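PDB 5OIU: type IV pilus assembly protein PilF from Thermus thermophilus HB8, which is the hexameric assembly ATPase thought to power type IV pilus extension, binding ATP in a P-loop motor domain. Local coordinates for residues C[14-19]-C[90-95]; C[25-30]-C[107-112]; C[169-174]-C[211-216]. One frame throughout, in Å; residues are numbered along the deposited sequence.

Interaction 1: C[14-19]-C[90-95]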
loop_
_atom_site.group_PDB
_atom_site.type_symbol
_atom_site.label_atom_id
_atom_site.label_comp_id
_atom_site.label_asym_id
_atom_site.label_seq_id
_atom_site.Cartn_x
_atom_site.Cartn_y
_atom_site.Cartn_z
ATOM N N GLN C 14 29.914 -4.328 -43.182
ATOM C CA GLN C 14 30.106 -5.379 -44.174
ATOM C C GLN C 14 29.273 -6.613 -43.858
ATOM O O GLN C 14 28.677 -7.208 -44.765
ATOM C CB GLN C 14 31.586 -5.755 -44.272
ATOM C CG GLN C 14 31.954 -6.631 -45.475
ATOM C CD GLN C 14 33.470 -6.809 -45.639
ATOM O OE1 GLN C 14 34.236 -6.662 -44.681
ATOM N NE2 GLN C 14 33.902 -7.125 -46.860
ATOM N N VAL C 15 29.224 -7.028 -42.592
ATOM C CA VAL C 15 28.476 -8.243 -42.295
ATOM C C VAL C 15 26.995 -7.971 -42.470
ATOM O O VAL C 15 26.248 -8.838 -42.946
ATOM C CB VAL C 15 28.827 -8.809 -40.890
ATOM C CG1 VAL C 15 28.266 -7.991 -39.771
ATOM C CG2 VAL C 15 28.336 -10.243 -40.747
ATOM N N ILE C 16 26.556 -6.749 -42.173
ATOM C CA ILE C 16 25.163 -6.401 -42.420
ATOM C C ILE C 16 24.886 -6.353 -43.923
ATOM O O ILE C 16 23.890 -6.920 -44.394
ATOM C CB ILE C 16 24.792 -5.086 -41.704
ATOM C CG1 ILE C 16 25.205 -5.163 -40.228
ATOM C CG2 ILE C 16 23.273 -4.786 -41.852
ATOM C CD1 ILE C 16 24.561 -4.124 -39.313
ATOM N N ARG C 17 25.762 -5.745 -44.680
ATOM C CA ARG C 17 25.596 -5.771 -46.105
ATOM C C ARG C 17 25.506 -7.195 -46.581
ATOM O O ARG C 17 24.630 -7.519 -47.306
ATOM C CB ARG C 17 26.697 -5.012 -46.824
ATOM C CG ARG C 17 26.484 -4.930 -48.319
ATOM C CD ARG C 17 27.468 -4.042 -49.025
ATOM N NE ARG C 17 28.831 -4.538 -48.882
ATOM C CZ ARG C 17 29.798 -3.986 -48.145
ATOM N NH1 ARG C 17 29.597 -2.888 -47.441
ATOM N NH2 ARG C 17 30.981 -4.559 -48.116
ATOM N N GLU C 18 26.410 -8.046 -46.150
ATOM C CA GLU C 18 26.429 -9.427 -46.623
ATOM C C GLU C 18 25.192 -10.208 -46.173
ATOM O O GLU C 18 24.574 -10.920 -46.979
ATOM C CB GLU C 18 27.702 -10.134 -46.154
ATOM C CG GLU C 18 28.879 -10.014 -47.111
ATOM C CD GLU C 18 28.613 -10.617 -48.472
ATOM O OE1 GLU C 18 27.626 -11.387 -48.608
ATOM O OE2 GLU C 18 29.407 -10.331 -49.409
ATOM N N ALA C 19 24.828 -10.111 -44.887
ATOM C CA ALA C 19 23.598 -10.747 -44.408
ATOM C C ALA C 19 22.393 -10.337 -45.252
ATOM O O ALA C 19 21.613 -11.190 -45.698
ATOM C CB ALA C 19 23.354 -10.404 -42.934
ATOM N N ILE C 90 21.006 -0.860 -49.137
ATOM C CA ILE C 90 20.888 -1.800 -48.032
ATOM C C ILE C 90 20.005 -1.125 -46.982
ATOM O O ILE C 90 20.441 -0.232 -46.251
ATOM C CB ILE C 90 22.262 -2.187 -47.475
ATOM C CG1 ILE C 90 23.241 -2.507 -48.614
ATOM C CG2 ILE C 90 22.154 -3.378 -46.545
ATOM C CD1 ILE C 90 23.180 -3.941 -49.108
ATOM N N ASP C 91 18.749 -1.553 -46.916
ATOM C CA ASP C 91 17.765 -0.995 -46.001
ATOM C C ASP C 91 17.142 -2.113 -45.177
ATOM O O ASP C 91 16.335 -2.894 -45.692
ATOM C CB ASP C 91 16.691 -0.245 -46.774
ATOM C CG ASP C 91 16.172 0.943 -46.017
ATOM O OD1 ASP C 91 16.841 2.001 -46.064
ATOM O OD2 ASP C 91 15.113 0.805 -45.357
ATOM N N VAL C 92 17.475 -2.179 -43.892
ATOM C CA VAL C 92 16.960 -3.273 -43.078
ATOM C C VAL C 92 16.920 -2.844 -41.621
ATOM O O VAL C 92 17.809 -2.137 -41.143
ATOM C CB VAL C 92 17.810 -4.549 -43.279
ATOM C CG1 VAL C 92 19.304 -4.221 -43.178
ATOM C CG2 VAL C 92 17.421 -5.622 -42.284
ATOM N N ASP C 93 15.873 -3.285 -40.921
ATOM C CA ASP C 93 15.744 -3.139 -39.475
ATOM C C ASP C 93 16.237 -4.396 -38.773
ATOM O O ASP C 93 15.783 -5.507 -39.075
ATOM C CB ASP C 93 14.293 -2.894 -39.079
ATOM C CG ASP C 93 13.991 -1.433 -38.867
ATOM O OD1 ASP C 93 14.840 -0.576 -39.253
ATOM O OD2 ASP C 93 12.896 -1.154 -38.317
ATOM N N LEU C 94 17.133 -4.212 -37.817
ATOM C CA LEU C 94 17.738 -5.307 -37.076
ATOM C C LEU C 94 17.301 -5.265 -35.621
ATOM O O LEU C 94 17.408 -4.226 -34.966
ATOM C CB LEU C 94 19.262 -5.229 -37.168
ATOM C CG LEU C 94 19.801 -5.183 -38.592
ATOM C CD1 LEU C 94 20.617 -3.935 -38.843
ATOM C CD2 LEU C 94 20.633 -6.424 -38.812
ATOM N N ARG C 95 16.793 -6.392 -35.128
ATOM C CA ARG C 95 16.639 -6.633 -33.693
ATOM C C ARG C 95 18.017 -6.942 -33.109
ATOM O O ARG C 95 18.624 -7.959 -33.447
ATOM C CB ARG C 95 15.666 -7.792 -33.476
ATOM C CG ARG C 95 15.042 -7.918 -32.089
ATOM C CD ARG C 95 15.863 -8.810 -31.143
ATOM N NE ARG C 95 16.237 -10.127 -31.690
ATOM C CZ ARG C 95 15.390 -11.140 -31.879
ATOM N NH1 ARG C 95 14.108 -10.989 -31.584
ATOM N NH2 ARG C 95 15.825 -12.297 -32.377
#
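Ile16 meets Leu94 and Val92 in the apolar packing of this contact. The CD1 methyl of Ile16 lies 4.0 Å from Leu94 CD1. The second branch of Ile16 reaches the same methyl, with CG2 4.1 Å from Leu94 CD1. That CG2 also approaches the next inward-facing side chain, 4.2 Å from Val92 CG1. The two branches diverge: CG1 stands beside the backbone N of Ile16 (chi1 -51°), and CG2 is anti to it. One isoleucine therefore spans two side chains on the same face of the strand.

Helix 6-22 lies across an antiparallel sheet, and strand 90-101 is one of the strands it crosses. The short axes run at 92° and come within 9.1 Å. This helix-on-sheet layer belongs to the N-terminal part of the chain, consistent with the PAS-like N2 domain of secretion ATPases. Tyr85 and Leu111, from the strands flanking 90-101, join the same apolar layer.

The second kind of contact uses the aliphatic part of a charged side chain. Arg17 CG packs 3.5 Å from Ile90 CD1, a close approach. The same Arg17 CG lies 4.1 Å from Ile90 CG1. CG is anti to the backbone N (chi1 -175°), and the chain bends farther out at chi3. The guanidinium leads away from the strand, where the side chain is exposed.

Interaction 2: C[25-30]-C[107-112]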
loop_
_atom_site.group_PDB
_atom_site.type_symbol
_atom_site.label_atom_id
_atom_site.label_comp_id
_atom_site.label_asym_id
_atom_site.label_seq_id
_atom_site.Cartn_x
_atom_site.Cartn_y
_atom_site.Cartn_z
ATOM N N SER C 25 18.913 -14.595 -41.970
ATOM C CA SER C 25 17.927 -14.201 -40.977
ATOM C C SER C 25 18.545 -13.645 -39.699
ATOM O O SER C 25 17.905 -12.829 -39.035
ATOM C CB SER C 25 17.023 -15.384 -40.633
ATOM O OG SER C 25 17.771 -16.381 -39.985
ATOM N N ASP C 26 19.762 -14.049 -39.332
ATOM C CA ASP C 26 20.372 -13.591 -38.083
ATOM C C ASP C 26 21.889 -13.514 -38.237
ATOM O O ASP C 26 22.491 -14.258 -39.020
ATOM C CB ASP C 26 20.017 -14.523 -36.908
ATOM C CG ASP C 26 18.508 -14.793 -36.793
ATOM O OD1 ASP C 26 17.815 -13.963 -36.173
ATOM O OD2 ASP C 26 17.998 -15.816 -37.326
ATOM N N ILE C 27 22.502 -12.626 -37.456
ATOM C CA ILE C 27 23.954 -12.448 -37.400
ATOM C C ILE C 27 24.406 -12.672 -35.968
ATOM O O ILE C 27 23.952 -11.961 -35.056
ATOM C CB ILE C 27 24.374 -11.043 -37.851
ATOM C CG1 ILE C 27 23.800 -10.689 -39.211
ATOM C CG2 ILE C 27 25.863 -10.914 -37.851
ATOM C CD1 ILE C 27 24.181 -9.284 -39.625
ATOM N N HIS C 28 25.320 -13.627 -35.767
ATOM C CA HIS C 28 25.866 -13.953 -34.446
ATOM C C HIS C 28 27.335 -13.560 -34.373
ATOM O O HIS C 28 28.145 -14.035 -35.181
ATOM C CB HIS C 28 25.758 -15.445 -34.138
ATOM C CG HIS C 28 24.357 -15.954 -34.098
ATOM N ND1 HIS C 28 23.831 -16.591 -32.995
ATOM C CD2 HIS C 28 23.377 -15.944 -35.034
ATOM C CE1 HIS C 28 22.585 -16.944 -33.251
ATOM N NE2 HIS C 28 22.286 -16.568 -34.482
ATOM N N ILE C 29 27.684 -12.747 -33.372
ATOM C CA ILE C 29 29.058 -12.322 -33.117
ATOM C C ILE C 29 29.464 -12.905 -31.767
ATOM O O ILE C 29 29.167 -12.327 -30.710
ATOM C CB ILE C 29 29.199 -10.797 -33.157
ATOM C CG1 ILE C 29 28.747 -10.300 -34.535
ATOM C CG2 ILE C 29 30.642 -10.377 -32.899
ATOM C CD1 ILE C 29 29.056 -8.844 -34.837
ATOM N N GLU C 30 30.140 -14.061 -31.793
ATOM C CA GLU C 30 30.440 -14.836 -30.594
ATOM C C GLU C 30 31.902 -14.719 -30.202
ATOM O O GLU C 30 32.770 -15.238 -30.917
ATOM C CB GLU C 30 30.100 -16.315 -30.796
ATOM C CG GLU C 30 28.847 -16.621 -31.607
ATOM C CD GLU C 30 28.400 -18.070 -31.425
ATOM O OE1 GLU C 30 27.178 -18.333 -31.428
ATOM O OE2 GLU C 30 29.284 -18.955 -31.266
ATOM N N ALA C 107 26.768 -10.682 -29.505
ATOM C CA ALA C 107 25.731 -9.853 -30.090
ATOM C C ALA C 107 24.988 -10.676 -31.127
ATOM O O ALA C 107 25.613 -11.354 -31.948
ATOM C CB ALA C 107 26.329 -8.592 -30.703
ATOM N N VAL C 108 23.659 -10.657 -31.069
ATOM C CA VAL C 108 22.834 -11.265 -32.105
ATOM C C VAL C 108 22.032 -10.151 -32.755
ATOM O O VAL C 108 21.456 -9.302 -32.060
ATOM C CB VAL C 108 21.909 -12.373 -31.559
ATOM C CG1 VAL C 108 20.949 -12.841 -32.650
ATOM C CG2 VAL C 108 22.717 -13.574 -31.057
ATOM N N MET C 109 22.022 -10.131 -34.081
ATOM C CA MET C 109 21.191 -9.198 -34.824
ATOM C C MET C 109 20.264 -9.995 -35.732
ATOM O O MET C 109 20.722 -10.620 -36.696
ATOM C CB MET C 109 22.056 -8.219 -35.611
ATOM C CG MET C 109 22.600 -7.082 -34.763
ATOM S SD MET C 109 23.722 -5.972 -35.628
ATOM C CE MET C 109 24.935 -7.131 -36.273
ATOM N N ARG C 110 18.967 -9.999 -35.415
ATOM C CA ARG C 110 18.001 -10.630 -36.299
ATOM C C ARG C 110 17.568 -9.637 -37.362
ATOM O O ARG C 110 17.193 -8.501 -37.051
ATOM C CB ARG C 110 16.766 -11.145 -35.552
ATOM C CG ARG C 110 15.667 -11.554 -36.580
ATOM C CD ARG C 110 14.681 -12.638 -36.133
ATOM N NE ARG C 110 15.312 -13.900 -35.777
ATOM C CZ ARG C 110 14.903 -14.634 -34.747
ATOM N NH1 ARG C 110 13.877 -14.204 -34.027
ATOM N NH2 ARG C 110 15.501 -15.777 -34.427
ATOM N N LEU C 111 17.616 -10.063 -38.619
ATOM C CA LEU C 111 17.122 -9.231 -39.705
ATOM C C LEU C 111 15.606 -9.352 -39.772
ATOM O O LEU C 111 15.081 -10.451 -39.964
ATOM C CB LEU C 111 17.766 -9.639 -41.023
ATOM C CG LEU C 111 19.182 -9.083 -41.203
ATOM C CD1 LEU C 111 20.214 -9.958 -40.507
ATOM C CD2 LEU C 111 19.515 -8.945 -42.665
ATOM N N LEU C 112 14.902 -8.238 -39.586
ATOM C CA LEU C 112 13.447 -8.249 -39.661
ATOM C C LEU C 112 12.993 -8.237 -41.116
ATOM O O LEU C 112 13.685 -7.715 -41.992
ATOM C CB LEU C 112 12.846 -7.042 -38.926
ATOM C CG LEU C 112 13.188 -6.774 -37.447
ATOM C CD1 LEU C 112 12.541 -5.476 -36.973
ATOM C CD2 LEU C 112 12.815 -7.940 -36.511
#
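Ile27 and Met109 face each other as a hydrogen-bonded antiparallel pair, and their side chains project to the same face of the sheet. The end of Ile27 is the bump here, and the methyls of two neighbours form its hollow. Ile27 CD1 fits between Met109 CE and Leu111 CD1, 4.1 Å from each. The Met109 chain bends at chi3 (-54°), which turns CE toward Ile27. Farther along this face, Ile29 lies beside the small Ala107, with the CB atoms 4.4 Å apart. Val15 and Ala19 of helix 6-22 fit against Ile27, and Val60 of helix 57-67 touches Ile29.

The other face carries Asp26, His28, Val108 and Arg110. The Val108 methyl CG2 sits over one face of the His28 ring in a CH-pi contact, 4.1 Å from the ring centroid and displaced toward the rim. Asp26 and Arg110 lie side by side in a salt bridge. Arg110 NE donates to Asp26 OD1 on its syn lone pair. The modelled 2.5 Å between NE and OD1 is doubtfully short, and the bond is bent, with OD1 tilted from the guanidinium plane. The carboxylate and guanidinium planes are 69° apart. An alanine in place of Asp26 would probably leave Arg110 NE without its carboxylate mate and its chain freer to turn.

The backbones are joined by regular bonds, including Ile27 N to Met109 O and Met109 N to Ile27 O, both 2.8 Å. These hold two central strands of the N-terminal sheet together. Asp211 of a neighbouring subunit accepts bonds from both Arg110 NH2 and His28 NE2. The chemistry is thus divided by face: one is apolar and packs against helices 6-22 and 57-67, while the other is mainly polar and presents Arg110 and His28 to that aspartate.

Interaction 3: C[169-174]-C[211-216]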
loop_
_atom_site.group_PDB
_atom_site.type_symbol
_atom_site.label_atom_id
_atom_site.label_comp_id
_atom_site.label_asym_id
_atom_site.label_seq_id
_atom_site.Cartn_x
_atom_site.Cartn_y
_atom_site.Cartn_z
ATOM N N PRO C 169 -8.896 14.833 -43.175
ATOM C CA PRO C 169 -8.422 16.211 -43.430
ATOM C C PRO C 169 -9.175 17.310 -42.669
ATOM O O PRO C 169 -8.678 18.437 -42.622
ATOM C CB PRO C 169 -8.592 16.385 -44.951
ATOM C CG PRO C 169 -8.726 14.987 -45.511
ATOM C CD PRO C 169 -9.316 14.139 -44.410
ATOM N N ASP C 170 -10.340 17.050 -42.084
ATOM C CA ASP C 170 -10.873 18.091 -41.210
ATOM C C ASP C 170 -10.133 18.196 -39.874
ATOM O O ASP C 170 -10.456 19.091 -39.092
ATOM C CB ASP C 170 -12.354 17.844 -40.928
ATOM C CG ASP C 170 -12.606 16.440 -40.417
ATOM O OD1 ASP C 170 -11.692 15.585 -40.606
ATOM O OD2 ASP C 170 -13.690 16.192 -39.832
ATOM N N LYS C 171 -9.167 17.319 -39.589
ATOM C CA LYS C 171 -8.574 17.192 -38.258
ATOM C C LYS C 171 -7.070 17.478 -38.276
ATOM O O LYS C 171 -6.382 17.212 -39.266
ATOM C CB LYS C 171 -8.812 15.778 -37.678
ATOM C CG LYS C 171 -10.268 15.408 -37.393
ATOM C CD LYS C 171 -10.364 14.048 -36.706
ATOM C CE LYS C 171 -11.621 13.281 -37.083
ATOM N NZ LYS C 171 -11.455 11.785 -36.882
ATOM N N ASN C 172 -6.549 18.015 -37.165
ATOM C CA ASN C 172 -5.103 18.151 -36.975
ATOM C C ASN C 172 -4.611 16.943 -36.182
ATOM O O ASN C 172 -4.928 16.801 -34.994
ATOM C CB ASN C 172 -4.728 19.459 -36.274
ATOM C CG ASN C 172 -3.213 19.563 -35.972
ATOM O OD1 ASN C 172 -2.388 18.958 -36.659
ATOM N ND2 ASN C 172 -2.856 20.342 -34.938
ATOM N N THR C 173 -3.847 16.077 -36.850
ATOM C CA THR C 173 -3.199 14.921 -36.249
ATOM C C THR C 173 -1.718 15.206 -36.049
ATOM O O THR C 173 -1.017 15.552 -37.004
ATOM C CB THR C 173 -3.374 13.699 -37.139
ATOM O OG1 THR C 173 -4.775 13.520 -37.392
ATOM C CG2 THR C 173 -2.757 12.438 -36.482
ATOM N N GLN C 174 -1.250 15.050 -34.813
ATOM C CA GLN C 174 0.121 15.361 -34.425
ATOM C C GLN C 174 0.699 14.217 -33.597
ATOM O O GLN C 174 0.102 13.815 -32.592
ATOM C CB GLN C 174 0.160 16.668 -33.632
ATOM C CG GLN C 174 1.540 17.054 -33.151
ATOM C CD GLN C 174 2.443 17.459 -34.291
ATOM O OE1 GLN C 174 2.209 18.482 -34.951
ATOM N NE2 GLN C 174 3.481 16.658 -34.541
ATOM N N ASP C 211 -3.343 23.464 -31.505
ATOM C CA ASP C 211 -4.741 23.182 -31.834
ATOM C C ASP C 211 -4.857 21.814 -32.505
ATOM O O ASP C 211 -5.284 21.711 -33.677
ATOM C CB ASP C 211 -5.327 24.299 -32.692
ATOM C CG ASP C 211 -6.800 24.094 -33.123
ATOM O OD1 ASP C 211 -7.616 23.943 -32.193
ATOM O OD2 ASP C 211 -7.144 24.320 -34.332
ATOM N N PRO C 212 -4.527 20.735 -31.798
ATOM C CA PRO C 212 -4.686 19.396 -32.347
ATOM C C PRO C 212 -6.076 18.817 -32.079
ATOM O O PRO C 212 -6.828 19.265 -31.210
ATOM C CB PRO C 212 -3.607 18.610 -31.569
ATOM C CG PRO C 212 -3.706 19.152 -30.149
ATOM C CD PRO C 212 -4.109 20.664 -30.364
ATOM N N ASP C 213 -6.405 17.780 -32.839
ATOM C CA ASP C 213 -7.550 16.928 -32.574
ATOM C C ASP C 213 -7.117 15.544 -32.133
ATOM O O ASP C 213 -7.644 14.996 -31.162
ATOM C CB ASP C 213 -8.441 16.807 -33.826
ATOM C CG ASP C 213 -9.006 18.160 -34.270
ATOM O OD1 ASP C 213 -9.939 18.662 -33.601
ATOM O OD2 ASP C 213 -8.495 18.720 -35.263
ATOM N N ILE C 214 -6.137 14.974 -32.825
ATOM C CA ILE C 214 -5.615 13.652 -32.541
ATOM C C ILE C 214 -4.145 13.800 -32.197
ATOM O O ILE C 214 -3.379 14.390 -32.969
ATOM C CB ILE C 214 -5.799 12.710 -33.739
ATOM C CG1 ILE C 214 -7.289 12.478 -34.017
ATOM C CG2 ILE C 214 -5.030 11.408 -33.506
ATOM C CD1 ILE C 214 -7.566 11.852 -35.386
ATOM N N ILE C 215 -3.757 13.278 -31.040
ATOM C CA ILE C 215 -2.370 13.265 -30.617
ATOM C C ILE C 215 -1.914 11.820 -30.535
ATOM O O ILE C 215 -2.617 10.968 -29.974
ATOM C CB ILE C 215 -2.186 13.974 -29.267
ATOM C CG1 ILE C 215 -2.395 15.480 -29.451
ATOM C CG2 ILE C 215 -0.804 13.679 -28.714
ATOM C CD1 ILE C 215 -2.619 16.242 -28.176
ATOM N N MET C 216 -0.735 11.543 -31.076
ATOM C CA MET C 216 -0.132 10.222 -30.974
ATOM C C MET C 216 1.176 10.333 -30.209
ATOM O O MET C 216 2.102 11.023 -30.650
ATOM C CB MET C 216 0.112 9.609 -32.351
ATOM C CG MET C 216 0.226 8.078 -32.308
ATOM S SD MET C 216 1.835 7.441 -31.757
ATOM C CE MET C 216 2.726 7.392 -33.315
#
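Asn172 and Asp213 are joined through both backbone and side chain. The amide N of Asn172 donates to Asp213 OD2 at 2.8 Å, nearly straight at 170°, and OD2 accepts on its anti lone pair. That same OD2 also forms a salt bridge with Arg41 of a neighbouring subunit, which is likely to stabilise its negative charge. Asn172 O is gripped twice, by Asp213 N at 2.8 Å and by Ile214 N at 3.1 Å. The Asn172 amide adds a further bond. Its CG is anti to the backbone N (chi1 176°). From there ND2 donates in the amide plane to Asp211 O at 3.1 Å, meeting that carbonyl from above its plane.

Beyond this turn the chains pair as parallel strands. Gln174 N donates to Ile214 O, and Met216 N to Gln174 O, each at 2.9 Å.

Ile214 leads the packing. Its CD1 lies 3.8 Å from Lys171 CD and also 3.8 Å from Thr173 OG1, while its CG2 lies beside Thr173 CG2. Leu163 and Ile166 of helix 155-166, which follows the P-loop, pack on Ile214. Strands 173-177 and 214-217 are neighbours in the mixed, RecA-like sheet, with 188-191 and 238-243 flanking the pair.

Interactions 1 and 2 build the same N-terminal layer and touch each other. Their strands 90-101 and 104-111 are neighbours in one sheet, and Ala19 of the helix packs on Ile27. Interaction 1 is helix on sheet, held by side-chain packing alone. Interaction 2 is strand on strand, so backbone bonds dominate. Interaction 3 lies apart in the nucleotide-binding sheet, its centre about 39 Å from that of interaction 2. All three are mainly buried; Arg17 is the exposed edge of interaction 1. Interactions 2 and 3 both place polar groups at subunit boundaries, and residues of the one meet those of the other across neighbouring copies.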